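Local structure of zinc chaperone AztD (Citrobacter koseri, 6CMK) at residues Gly87-Ile92 with Lys122-Phe127; Ala135-Gly140 with Ala179-Pro184; His169-Pro174 with Pro213-Ser218; Thr224-Cys229 with Leu233-Gln238. The protein acts as a periplasmic zinc chaperone that binds three zinc ions and hands one of them directly to the solute-binding protein AztC of a zinc transport system. One frame throughout, in Å; residues are numbered along the deposited sequence.

Contact 1: Gly87-Ile92 with Lys122-Phe127; sequences GVVSTI and KKPGHF
P124 meets V89, V88 and G87, and every one of these meetings is a van der Waals contact. The apolar side-chain pair is V89 with P124. V89 CG2 lies 3.6 Å from P124 CB and 4.1 Å from P124 CG. The two side chains run past each other in opposite directions, so they touch alongside and not end on. With CG1 of V89 turned anti to the backbone N (chi1 -176°), the other methyl, CG2, is the branch that reaches the proline.

A second group of contacts is ring against backbone. P124 CG rests 3.7 Å from V88 O, and P124 CD lies 3.8 Å from G87 CA. The V88 side chain turns the other way, onto E118, T120 and Q83. G87 has a positive phi (74°), and G87 and V88 both face Q83. This is a G1 beta bulge at the start of strand 88-100.

Polar bonding goes elsewhere. G87 and V89 pair through their backbones with G121 and with L119 of strand 113-120. G125 O accepts from Q136 NE2 in the sheet of strand 124-130. The two sheets are successive blades of the beta propeller, and P124 opens the first strand of the second one. It also packs on I82 of the earlier blade and F138 of its own. Two residues further on, H126 binds zinc through NE2, well away from strand 88-92. No polar bond joins these two segments; they meet by van der Waals contact of P124 with V89 and the backbone of G87 and V88.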
loop_
_atom_site.group_PDB
_atom_site.type_symbol
_atom_site.label_atom_id
_atom_site.label_comp_id
_atom_site.label_asym_id
_atom_site.label_seq_id
_atom_site.Cartn_x
_atom_site.Cartn_y
_atom_site.Cartn_z
ATOM N N GLY B 87 -24.517 -21.226 10.243
ATOM C CA GLY B 87 -25.305 -20.284 9.467
ATOM C C GLY B 87 -24.978 -18.828 9.710
ATOM O O GLY B 87 -25.855 -17.970 9.559
ATOM N N VAL B 88 -23.736 -18.511 10.068
ATOM C CA VAL B 88 -23.403 -17.149 10.464
ATOM C C VAL B 88 -21.955 -16.865 10.111
ATOM O O VAL B 88 -21.114 -17.766 10.081
ATOM C CB VAL B 88 -23.645 -16.931 11.975
ATOM C CG1 VAL B 88 -22.685 -17.786 12.795
ATOM C CG2 VAL B 88 -23.523 -15.461 12.342
ATOM N N VAL B 89 -21.671 -15.595 9.857
ATOM C CA VAL B 89 -20.307 -15.091 9.753
ATOM C C VAL B 89 -20.168 -14.007 10.811
ATOM O O VAL B 89 -20.968 -13.064 10.845
ATOM C CB VAL B 89 -19.996 -14.542 8.350
ATOM C CG1 VAL B 89 -18.534 -14.127 8.248
ATOM C CG2 VAL B 89 -20.349 -15.570 7.284
ATOM N N SER B 90 -19.187 -14.163 11.693
ATOM C CA SER B 90 -18.896 -13.183 12.728
ATOM C C SER B 90 -17.745 -12.311 12.269
ATOM O O SER B 90 -16.964 -12.691 11.396
ATOM C CB SER B 90 -18.526 -13.851 14.054
ATOM O OG SER B 90 -19.585 -14.641 14.547
ATOM N N THR B 91 -17.642 -11.135 12.879
ATOM C CA THR B 91 -16.665 -10.142 12.465
ATOM C C THR B 91 -15.906 -9.635 13.678
ATOM O O THR B 91 -16.504 -9.297 14.702
ATOM C CB THR B 91 -17.354 -8.994 11.739
ATOM O OG1 THR B 91 -18.083 -8.200 12.676
ATOM C CG2 THR B 91 -18.315 -9.562 10.725
ATOM N N ILE B 92 -14.587 -9.570 13.542
ATOM C CA ILE B 92 -13.677 -9.173 14.606
ATOM C C ILE B 92 -12.906 -7.946 14.136
ATOM O O ILE B 92 -12.374 -7.931 13.019
ATOM C CB ILE B 92 -12.709 -10.321 14.957
ATOM C CG1 ILE B 92 -13.465 -11.492 15.588
ATOM C CG2 ILE B 92 -11.595 -9.844 15.896
ATOM C CD1 ILE B 92 -12.663 -12.795 15.618
ATOM N N LYS B 122 -27.924 -19.620 5.127
ATOM C CA LYS B 122 -27.654 -21.051 5.135
ATOM C C LYS B 122 -26.302 -21.359 4.502
ATOM O O LYS B 122 -26.042 -20.990 3.353
ATOM C CB LYS B 122 -28.775 -21.790 4.407
ATOM C CG LYS B 122 -30.080 -21.798 5.202
ATOM C CD LYS B 122 -31.311 -22.123 4.353
ATOM C CE LYS B 122 -32.046 -20.857 3.907
ATOM N NZ LYS B 122 -33.515 -21.049 3.728
ATOM N N LYS B 123 -25.442 -22.040 5.268
ATOM C CA LYS B 123 -24.146 -22.554 4.822
ATOM C C LYS B 123 -23.241 -21.476 4.224
ATOM O O LYS B 123 -22.881 -21.549 3.039
ATOM C CB LYS B 123 -24.348 -23.682 3.802
ATOM C CG LYS B 123 -24.741 -25.012 4.438
ATOM C CD LYS B 123 -24.966 -26.104 3.398
ATOM C CE LYS B 123 -26.447 -26.358 3.153
ATOM N NZ LYS B 123 -27.142 -26.878 4.367
ATOM N N PRO B 124 -22.826 -20.478 4.999
ATOM C CA PRO B 124 -21.859 -19.516 4.462
ATOM C C PRO B 124 -20.626 -20.246 3.954
ATOM O O PRO B 124 -20.147 -21.203 4.571
ATOM C CB PRO B 124 -21.550 -18.604 5.653
ATOM C CG PRO B 124 -21.937 -19.376 6.851
ATOM C CD PRO B 124 -23.108 -20.229 6.422
ATOM N N GLY B 125 -20.158 -19.823 2.785
ATOM C CA GLY B 125 -19.018 -20.437 2.146
ATOM C C GLY B 125 -17.930 -19.428 1.862
ATOM O O GLY B 125 -17.419 -18.799 2.789
ATOM N N HIS B 126 -17.600 -19.230 0.585
ATOM C CA HIS B 126 -16.420 -18.452 0.229
ATOM C C HIS B 126 -16.587 -16.975 0.550
ATOM O O HIS B 126 -17.626 -16.366 0.290
ATOM C CB HIS B 126 -16.089 -18.634 -1.248
ATOM C CG HIS B 126 -15.423 -19.942 -1.543
ATOM N ND1 HIS B 126 -14.102 -20.034 -1.921
ATOM C CD2 HIS B 126 -15.887 -21.212 -1.480
ATOM C CE1 HIS B 126 -13.785 -21.305 -2.095
ATOM N NE2 HIS B 126 -14.851 -22.040 -1.834
ATOM N N PHE B 127 -15.537 -16.413 1.128
ATOM C CA PHE B 127 -15.452 -15.007 1.484
ATOM C C PHE B 127 -14.394 -14.369 0.598
ATOM O O PHE B 127 -13.305 -14.926 0.435
ATOM C CB PHE B 127 -15.083 -14.866 2.964
ATOM C CG PHE B 127 -14.731 -13.473 3.387
ATOM C CD1 PHE B 127 -13.446 -12.978 3.211
ATOM C CD2 PHE B 127 -15.673 -12.668 4.012
ATOM C CE1 PHE B 127 -13.129 -11.700 3.616
ATOM C CE2 PHE B 127 -15.346 -11.389 4.424
ATOM C CZ PHE B 127 -14.077 -10.909 4.228
#

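Contact 2: Ala135-Gly140 with Ala179-Pro184; sequences AQWFDG and AVVSIP
W137 brings the six-membered end of its indole against S182 and V181. W137 CH2 lies 3.4 Å from S182 OG, and W137 CZ2 is 3.8 Å from the same oxygen. The hydroxyl approaches the ring obliquely. V181 comes in at the ring edge, with its CB 4.3 Å from W137 CZ3. The backbones stay well apart, with the CA atoms of W137 and V181 separated by 9.4 Å. The indole bridges that gap because its CG is anti to the backbone N (chi1 -166°), which sends the ring toward strand 178-183 of the neighbouring blade.

The polar atoms of this pair are held from outside it. W137 NE1 hydrogen-bonds to H168 O, and the H168 ring meets the indole edge to face. S182 OG is hydrogen-bonded to H168 NE2 and to V171 N. H168 therefore grips both sides of the contact.

Strands 133-138 and 178-183 are each the second strand of a blade, in neighbouring blades of the beta propeller. The indole and the serine fill part of the space between these two sheets. A172, on the first strand of the later blade, also packs on W137.

Farther out, Q136 steadies the backbone of W137. Q136 NE2 donates to W137 O at 3.0 Å with a nearly straight N-H...O angle of 168°. The oxygen lies close to the plane of the Q136 amide, and the same NE2 is also bonded to G125 O. Just after the strand, D139 OD2 hydrogen-bonds H169 ND1. H169 is a ligand of zinc site 1, so D139 is a second-shell residue of that site.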
loop_
_atom_site.group_PDB
_atom_site.type_symbol
_atom_site.label_atom_id
_atom_site.label_comp_id
_atom_site.label_asym_id
_atom_site.label_seq_id
_atom_site.Cartn_x
_atom_site.Cartn_y
_atom_site.Cartn_z
ATOM N N ALA B 135 -17.584 -9.581 -0.281
ATOM C CA ALA B 135 -18.633 -10.445 -0.812
ATOM C C ALA B 135 -18.603 -11.747 -0.038
ATOM O O ALA B 135 -17.594 -12.452 -0.063
ATOM C CB ALA B 135 -18.446 -10.718 -2.309
ATOM N N GLN B 136 -19.706 -12.065 0.641
ATOM C CA GLN B 136 -19.847 -13.313 1.378
ATOM C C GLN B 136 -20.833 -14.209 0.636
ATOM O O GLN B 136 -21.980 -13.810 0.398
ATOM C CB GLN B 136 -20.310 -13.053 2.814
ATOM C CG GLN B 136 -20.583 -14.319 3.623
ATOM C CD GLN B 136 -19.311 -15.105 3.856
ATOM O OE1 GLN B 136 -18.350 -14.585 4.425
ATOM N NE2 GLN B 136 -19.290 -16.350 3.413
ATOM N N TRP B 137 -20.381 -15.404 0.266
ATOM C CA TRP B 137 -21.225 -16.401 -0.379
ATOM C C TRP B 137 -21.952 -17.247 0.657
ATOM O O TRP B 137 -21.422 -17.543 1.733
ATOM C CB TRP B 137 -20.387 -17.308 -1.276
ATOM C CG TRP B 137 -21.200 -18.127 -2.224
ATOM C CD1 TRP B 137 -21.724 -19.371 -2.011
ATOM C CD2 TRP B 137 -21.575 -17.751 -3.548
ATOM N NE1 TRP B 137 -22.414 -19.791 -3.131
ATOM C CE2 TRP B 137 -22.334 -18.809 -4.087
ATOM C CE3 TRP B 137 -21.344 -16.614 -4.333
ATOM C CZ2 TRP B 137 -22.856 -18.767 -5.374
ATOM C CZ3 TRP B 137 -21.875 -16.574 -5.615
ATOM C CH2 TRP B 137 -22.614 -17.650 -6.121
ATOM N N PHE B 138 -23.177 -17.649 0.316
ATOM C CA PHE B 138 -23.954 -18.579 1.134
ATOM C C PHE B 138 -24.403 -19.725 0.238
ATOM O O PHE B 138 -25.214 -19.523 -0.670
ATOM C CB PHE B 138 -25.159 -17.891 1.791
ATOM C CG PHE B 138 -24.779 -16.935 2.884
ATOM C CD1 PHE B 138 -24.437 -15.630 2.580
ATOM C CD2 PHE B 138 -24.752 -17.342 4.206
ATOM C CE1 PHE B 138 -24.076 -14.744 3.575
ATOM C CE2 PHE B 138 -24.400 -16.464 5.209
ATOM C CZ PHE B 138 -24.055 -15.157 4.890
ATOM N N ASP B 139 -23.872 -20.922 0.500
ATOM C CA ASP B 139 -24.141 -22.086 -0.336
ATOM C C ASP B 139 -25.613 -22.478 -0.353
ATOM O O ASP B 139 -26.053 -23.128 -1.308
ATOM C CB ASP B 139 -23.316 -23.278 0.145
ATOM C CG ASP B 139 -21.831 -23.128 -0.139
ATOM O OD1 ASP B 139 -21.420 -22.164 -0.822
ATOM O OD2 ASP B 139 -21.064 -23.994 0.332
ATOM N N GLY B 140 -26.379 -22.124 0.680
ATOM C CA GLY B 140 -27.778 -22.500 0.763
ATOM C C GLY B 140 -28.755 -21.388 0.461
ATOM O O GLY B 140 -29.965 -21.585 0.635
ATOM N N ALA B 179 -20.320 -7.071 -9.508
ATOM C CA ALA B 179 -19.700 -8.249 -8.924
ATOM C C ALA B 179 -19.515 -9.278 -10.025
ATOM O O ALA B 179 -20.170 -9.225 -11.065
ATOM C CB ALA B 179 -20.527 -8.851 -7.783
ATOM N N VAL B 180 -18.586 -10.201 -9.803
ATOM C CA VAL B 180 -18.462 -11.398 -10.625
ATOM C C VAL B 180 -18.942 -12.565 -9.784
ATOM O O VAL B 180 -18.460 -12.768 -8.664
ATOM C CB VAL B 180 -17.019 -11.623 -11.104
ATOM C CG1 VAL B 180 -16.885 -12.999 -11.769
ATOM C CG2 VAL B 180 -16.611 -10.514 -12.064
ATOM N N VAL B 181 -19.889 -13.329 -10.317
ATOM C CA VAL B 181 -20.461 -14.447 -9.581
ATOM C C VAL B 181 -20.386 -15.693 -10.444
ATOM O O VAL B 181 -20.447 -15.635 -11.676
ATOM C CB VAL B 181 -21.928 -14.197 -9.149
ATOM C CG1 VAL B 181 -22.022 -12.981 -8.256
ATOM C CG2 VAL B 181 -22.834 -14.040 -10.357
ATOM N N SER B 182 -20.277 -16.827 -9.774
ATOM C CA SER B 182 -20.286 -18.105 -10.453
ATOM C C SER B 182 -21.697 -18.434 -10.925
ATOM O O SER B 182 -22.692 -17.973 -10.359
ATOM C CB SER B 182 -19.768 -19.180 -9.512
ATOM O OG SER B 182 -20.512 -19.174 -8.313
ATOM N N ILE B 183 -21.764 -19.236 -11.976
ATOM C CA ILE B 183 -23.009 -19.602 -12.647
ATOM C C ILE B 183 -23.363 -21.020 -12.218
ATOM O O ILE B 183 -22.541 -21.925 -12.398
ATOM C CB ILE B 183 -22.853 -19.518 -14.172
ATOM C CG1 ILE B 183 -22.506 -18.083 -14.600
ATOM C CG2 ILE B 183 -24.104 -20.030 -14.877
ATOM C CD1 ILE B 183 -21.949 -18.005 -16.005
ATOM N N PRO B 184 -24.546 -21.274 -11.657
ATOM C CA PRO B 184 -24.866 -22.648 -11.253
ATOM C C PRO B 184 -25.021 -23.544 -12.469
ATOM O O PRO B 184 -25.425 -23.106 -13.551
ATOM C CB PRO B 184 -26.193 -22.505 -10.500
ATOM C CG PRO B 184 -26.821 -21.266 -11.093
ATOM C CD PRO B 184 -25.663 -20.345 -11.395
#

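Contact 3: His169-Pro174 with Pro213-Ser218; sequences HGVAVP and PGLHGS
H169 and H216 bring their NE2 atoms to 3.2 Å of each other because both bind the same zinc ion. This is not a hydrogen bond: each nitrogen is a metal ligand. The rings meet rim to rim, with H169 CD2 3.4 Å from H216 CD2. Neither ring covers the face of the other, and their planes are 26° apart. Each histidine has its CG anti to the backbone N (chi1 -175° for H169, -172° for H216), which carries the imidazole out to the metal. The far nitrogens are also held, that of H169 by D139 and H216 ND1 by S260 O. These partners help to fix the ring rotations, with NE2 turned to the zinc. The carboxylate of D139 would probably make H169 a stronger donor to the metal. H126 completes the protein ligands of high-affinity site 1.

This close end, partly exposed to solvent, is drawn together by the metal. The rest of the contact is looser. V171 and L215 are buried, and V171 CG1 lies 4.0 Å from L215 CD2, where the two side chains meet at about a right angle. V171 CG2 is 4.0 Å from S218 OG, on a partly exposed residue. A water links the two backbones. It donates to H169 O and to L215 O, at 2.8 Å from each oxygen.

Both segments lead into the first strands of propeller blades, 172-174 and 218-221. S218 touches H126 and F225. V171 sits between V128 on strand 124-130 of the preceding blade and L227 on strand 224-228 of the following one.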
loop_
_atom_site.group_PDB
_atom_site.type_symbol
_atom_site.label_atom_id
_atom_site.label_comp_id
_atom_site.label_asym_id
_atom_site.label_seq_id
_atom_site.Cartn_x
_atom_site.Cartn_y
_atom_site.Cartn_z
ATOM N N HIS B 169 -22.508 -24.150 -4.514
ATOM C CA HIS B 169 -21.199 -23.881 -3.923
ATOM C C HIS B 169 -20.428 -23.016 -4.898
ATOM O O HIS B 169 -19.781 -23.508 -5.824
ATOM C CB HIS B 169 -20.429 -25.160 -3.625
ATOM C CG HIS B 169 -19.136 -24.912 -2.914
ATOM N ND1 HIS B 169 -19.080 -24.423 -1.626
ATOM C CD2 HIS B 169 -17.851 -25.035 -3.326
ATOM C CE1 HIS B 169 -17.817 -24.280 -1.266
ATOM N NE2 HIS B 169 -17.052 -24.643 -2.280
ATOM N N GLY B 170 -20.476 -21.710 -4.668
ATOM C CA GLY B 170 -19.924 -20.775 -5.616
ATOM C C GLY B 170 -19.034 -19.731 -4.983
ATOM O O GLY B 170 -18.531 -19.907 -3.865
ATOM N N VAL B 171 -18.827 -18.636 -5.710
ATOM C CA VAL B 171 -17.979 -17.554 -5.244
ATOM C C VAL B 171 -18.457 -16.259 -5.878
ATOM O O VAL B 171 -18.904 -16.236 -7.026
ATOM C CB VAL B 171 -16.495 -17.846 -5.571
ATOM C CG1 VAL B 171 -16.319 -18.088 -7.061
ATOM C CG2 VAL B 171 -15.597 -16.711 -5.080
ATOM N N ALA B 172 -18.347 -15.173 -5.113
ATOM C CA ALA B 172 -18.663 -13.833 -5.573
ATOM C C ALA B 172 -17.456 -12.948 -5.327
ATOM O O ALA B 172 -16.887 -12.962 -4.232
ATOM C CB ALA B 172 -19.880 -13.259 -4.843
ATOM N N VAL B 173 -17.091 -12.165 -6.332
ATOM C CA VAL B 173 -15.941 -11.278 -6.255
ATOM C C VAL B 173 -16.459 -9.846 -6.350
ATOM O O VAL B 173 -17.134 -9.499 -7.326
ATOM C CB VAL B 173 -14.923 -11.566 -7.369
ATOM C CG1 VAL B 173 -13.678 -10.722 -7.160
ATOM C CG2 VAL B 173 -14.579 -13.048 -7.404
ATOM N N PRO B 174 -16.180 -8.972 -5.357
ATOM C CA PRO B 174 -16.783 -7.637 -5.367
ATOM C C PRO B 174 -15.968 -6.614 -6.145
ATOM O O PRO B 174 -14.741 -6.528 -5.987
ATOM C CB PRO B 174 -16.856 -7.296 -3.879
ATOM C CG PRO B 174 -15.631 -7.945 -3.301
ATOM C CD PRO B 174 -15.401 -9.208 -4.121
ATOM N N PRO B 213 -15.790 -24.720 -17.090
ATOM C CA PRO B 213 -16.439 -25.883 -16.467
ATOM C C PRO B 213 -15.752 -26.305 -15.178
ATOM O O PRO B 213 -14.525 -26.313 -15.081
ATOM C CB PRO B 213 -16.328 -26.971 -17.541
ATOM C CG PRO B 213 -15.283 -26.503 -18.489
ATOM C CD PRO B 213 -15.297 -25.013 -18.444
ATOM N N GLY B 214 -16.559 -26.663 -14.185
ATOM C CA GLY B 214 -16.020 -27.163 -12.937
ATOM C C GLY B 214 -15.328 -26.080 -12.143
ATOM O O GLY B 214 -14.268 -26.324 -11.556
ATOM N N LEU B 215 -15.893 -24.878 -12.129
ATOM C CA LEU B 215 -15.245 -23.752 -11.468
ATOM C C LEU B 215 -15.175 -23.966 -9.962
ATOM O O LEU B 215 -16.189 -24.238 -9.308
ATOM C CB LEU B 215 -16.006 -22.472 -11.791
ATOM C CG LEU B 215 -15.334 -21.153 -11.410
ATOM C CD1 LEU B 215 -15.762 -20.068 -12.385
ATOM C CD2 LEU B 215 -15.693 -20.761 -9.983
ATOM N N HIS B 216 -13.966 -23.836 -9.412
ATOM C CA HIS B 216 -13.738 -23.917 -7.976
ATOM C C HIS B 216 -12.314 -23.466 -7.690
ATOM O O HIS B 216 -11.376 -23.933 -8.345
ATOM C CB HIS B 216 -13.952 -25.337 -7.441
ATOM C CG HIS B 216 -13.913 -25.426 -5.950
ATOM N ND1 HIS B 216 -12.757 -25.699 -5.250
ATOM C CD2 HIS B 216 -14.886 -25.268 -5.022
ATOM C CE1 HIS B 216 -13.021 -25.710 -3.956
ATOM N NE2 HIS B 216 -14.306 -25.451 -3.791
ATOM N N GLY B 217 -12.147 -22.567 -6.736
ATOM C CA GLY B 217 -10.848 -21.985 -6.425
ATOM C C GLY B 217 -10.819 -20.516 -6.797
ATOM O O GLY B 217 -11.260 -20.122 -7.882
ATOM N N SER B 218 -10.276 -19.700 -5.897
ATOM C CA SER B 218 -10.342 -18.252 -6.039
ATOM C C SER B 218 -9.238 -17.602 -5.220
ATOM O O SER B 218 -8.953 -18.028 -4.100
ATOM C CB SER B 218 -11.707 -17.725 -5.582
ATOM O OG SER B 218 -12.022 -18.245 -4.301
HETATM O O HOH W 1 -17.184 -23.419 -6.795
#

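Contact 4: Thr224-Cys229 with Leu233-Gln238; sequences TFALSC and LLLITQ
A226 and L235 face each other across a beta hairpin formed by strands 224-228 and 232-237, the two middle strands of a four-stranded propeller blade. The small A226 side chain makes a hollow, and the longer L235 fills it. L235 CD2 lies 3.8 Å from A226 CB and 4.0 Å from T224 CG2. One methyl thus fits between two residues of the opposite strand. L235 CG is anti to its carbonyl carbon (chi1 -63°), and the end of the side chain leans toward the partner strand. F271 of the next blade packs on both A226 and L235.

The other face carries F225, L227, L234 and I236. Here the close approach of side-chain ends is diagonal. L227 CD1 meets I236 CD1 at 4.1 Å, at a slant. The directly opposed pairs, F225 with I236 and L227 with L234, touch mainly near their CB atoms. The F225 ring leads away from the partner strand and takes L227 CD2 at its edge. Y175 packs on F225 and I236 from outside the hairpin.

The backbones are antiparallel. F225 with I236 and L227 with L234 are hydrogen-bonded pairs, each closed by two bonds. The shortest is L234 N to L227 O, 2.7 Å. The non-hydrogen-bonded pair A226 with L235 lies between them, and another, S228 with L233, follows toward the turn. Beyond S228, whose OG bonds H216 O, C229 forms a disulfide with C212. At the open end of the hairpin, T224 and T237 lie side by side and point the same way, with T224 OG1 3.7 Å from T237 CG2.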
loop_
_atom_site.group_PDB
_atom_site.type_symbol
_atom_site.label_atom_id
_atom_site.label_comp_id
_atom_site.label_asym_id
_atom_site.label_seq_id
_atom_site.Cartn_x
_atom_site.Cartn_y
_atom_site.Cartn_z
ATOM N N THR B 224 -5.473 -8.214 -10.040
ATOM C CA THR B 224 -6.008 -9.327 -10.816
ATOM C C THR B 224 -6.590 -10.371 -9.876
ATOM O O THR B 224 -5.963 -10.738 -8.881
ATOM C CB THR B 224 -4.918 -9.945 -11.701
ATOM O OG1 THR B 224 -4.435 -8.939 -12.597
ATOM C CG2 THR B 224 -5.471 -11.112 -12.526
ATOM N N PHE B 225 -7.804 -10.821 -10.175
ATOM C CA PHE B 225 -8.436 -11.881 -9.410
ATOM C C PHE B 225 -8.571 -13.117 -10.288
ATOM O O PHE B 225 -8.880 -13.017 -11.478
ATOM C CB PHE B 225 -9.808 -11.449 -8.881
ATOM C CG PHE B 225 -10.243 -12.226 -7.691
ATOM C CD1 PHE B 225 -10.932 -13.413 -7.848
ATOM C CD2 PHE B 225 -9.932 -11.791 -6.411
ATOM C CE1 PHE B 225 -11.301 -14.148 -6.762
ATOM C CE2 PHE B 225 -10.306 -12.523 -5.312
ATOM C CZ PHE B 225 -10.993 -13.712 -5.490
ATOM N N ALA B 226 -8.339 -14.286 -9.703
ATOM C CA ALA B 226 -8.353 -15.527 -10.464
ATOM C C ALA B 226 -9.397 -16.496 -9.924
ATOM O O ALA B 226 -9.557 -16.638 -8.712
ATOM C CB ALA B 226 -6.983 -16.198 -10.441
ATOM N N LEU B 227 -10.095 -17.156 -10.849
ATOM C CA LEU B 227 -10.990 -18.270 -10.560
ATOM C C LEU B 227 -10.512 -19.451 -11.392
ATOM O O LEU B 227 -10.274 -19.305 -12.593
ATOM C CB LEU B 227 -12.451 -17.931 -10.903
ATOM C CG LEU B 227 -13.041 -16.631 -10.334
ATOM C CD1 LEU B 227 -14.441 -16.408 -10.892
ATOM C CD2 LEU B 227 -13.071 -16.658 -8.818
ATOM N N SER B 228 -10.371 -20.611 -10.768
ATOM C CA SER B 228 -9.839 -21.774 -11.463
ATOM C C SER B 228 -10.952 -22.750 -11.823
ATOM O O SER B 228 -11.960 -22.862 -11.123
ATOM C CB SER B 228 -8.786 -22.480 -10.609
ATOM O OG SER B 228 -9.249 -22.686 -9.295
ATOM N N CYS B 229 -10.755 -23.456 -12.930
ATOM C CA CYS B 229 -11.712 -24.461 -13.368
ATOM C C CYS B 229 -10.959 -25.545 -14.137
ATOM O O CYS B 229 -9.727 -25.620 -14.095
ATOM C CB CYS B 229 -12.820 -23.802 -14.193
ATOM S SG CYS B 229 -12.357 -23.483 -15.878
ATOM N N LEU B 233 -7.720 -20.699 -15.935
ATOM C CA LEU B 233 -8.102 -19.683 -14.969
ATOM C C LEU B 233 -8.868 -18.577 -15.672
ATOM O O LEU B 233 -8.531 -18.195 -16.796
ATOM C CB LEU B 233 -6.878 -19.059 -14.270
ATOM C CG LEU B 233 -5.802 -19.995 -13.715
ATOM C CD1 LEU B 233 -4.726 -19.207 -12.967
ATOM C CD2 LEU B 233 -6.393 -21.058 -12.810
ATOM N N LEU B 234 -9.898 -18.073 -15.006
ATOM C CA LEU B 234 -10.511 -16.811 -15.378
ATOM C C LEU B 234 -9.752 -15.732 -14.628
ATOM O O LEU B 234 -9.511 -15.868 -13.425
ATOM C CB LEU B 234 -11.990 -16.771 -15.013
ATOM C CG LEU B 234 -12.908 -17.791 -15.673
ATOM C CD1 LEU B 234 -14.320 -17.562 -15.189
ATOM C CD2 LEU B 234 -12.855 -17.716 -17.190
ATOM N N LEU B 235 -9.346 -14.686 -15.339
ATOM C CA LEU B 235 -8.588 -13.591 -14.760
ATOM C C LEU B 235 -9.428 -12.335 -14.889
ATOM O O LEU B 235 -9.914 -12.032 -15.980
ATOM C CB LEU B 235 -7.241 -13.414 -15.464
ATOM C CG LEU B 235 -6.294 -14.609 -15.330
ATOM C CD1 LEU B 235 -5.015 -14.390 -16.102
ATOM C CD2 LEU B 235 -5.982 -14.891 -13.867
ATOM N N ILE B 236 -9.615 -11.630 -13.777
ATOM C CA ILE B 236 -10.546 -10.504 -13.695
ATOM C C ILE B 236 -9.779 -9.247 -13.312
ATOM O O ILE B 236 -8.974 -9.263 -12.379
ATOM C CB ILE B 236 -11.665 -10.763 -12.664
ATOM C CG1 ILE B 236 -12.288 -12.159 -12.851
ATOM C CG2 ILE B 236 -12.751 -9.688 -12.763
ATOM C CD1 ILE B 236 -13.104 -12.598 -11.659
ATOM N N THR B 237 -10.064 -8.148 -14.014
ATOM C CA THR B 237 -9.559 -6.824 -13.663
ATOM C C THR B 237 -10.691 -5.824 -13.825
ATOM O O THR B 237 -11.636 -6.059 -14.580
ATOM C CB THR B 237 -8.404 -6.378 -14.558
ATOM O OG1 THR B 237 -8.826 -6.433 -15.920
ATOM C CG2 THR B 237 -7.181 -7.261 -14.376
ATOM N N GLN B 238 -10.584 -4.694 -13.120
ATOM C CA GLN B 238 -11.522 -3.595 -13.313
ATOM C C GLN B 238 -10.755 -2.290 -13.327
ATOM O O GLN B 238 -9.937 -2.036 -12.440
ATOM C CB GLN B 238 -12.589 -3.527 -12.218
ATOM C CG GLN B 238 -13.615 -2.413 -12.490
ATOM C CD GLN B 238 -14.658 -2.279 -11.407
ATOM O OE1 GLN B 238 -14.374 -2.438 -10.224
ATOM N NE2 GLN B 238 -15.883 -1.974 -11.813
#

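The contacts follow the chain through four successive blades of the propeller. Contact 1 joins the blade that holds strand 88-100 to the one that begins with strand 124-130. Contact 2 joins the latter to the blade of strand 178-183, and contact 3 joins this one to the blade that begins with strand 218-221. Contact 4 lies within that last blade. Contacts 2 and 3 alternate along the chain and have centres about 7 Å apart. Contacts 1 and 4 have centres about 23 Å apart and do not touch. H126, H169 and H216 lie on or just before the first strands of three consecutive blades, so site 1 probably depends on how these blades are set side by side. The zinc passed to AztC is held at site 2.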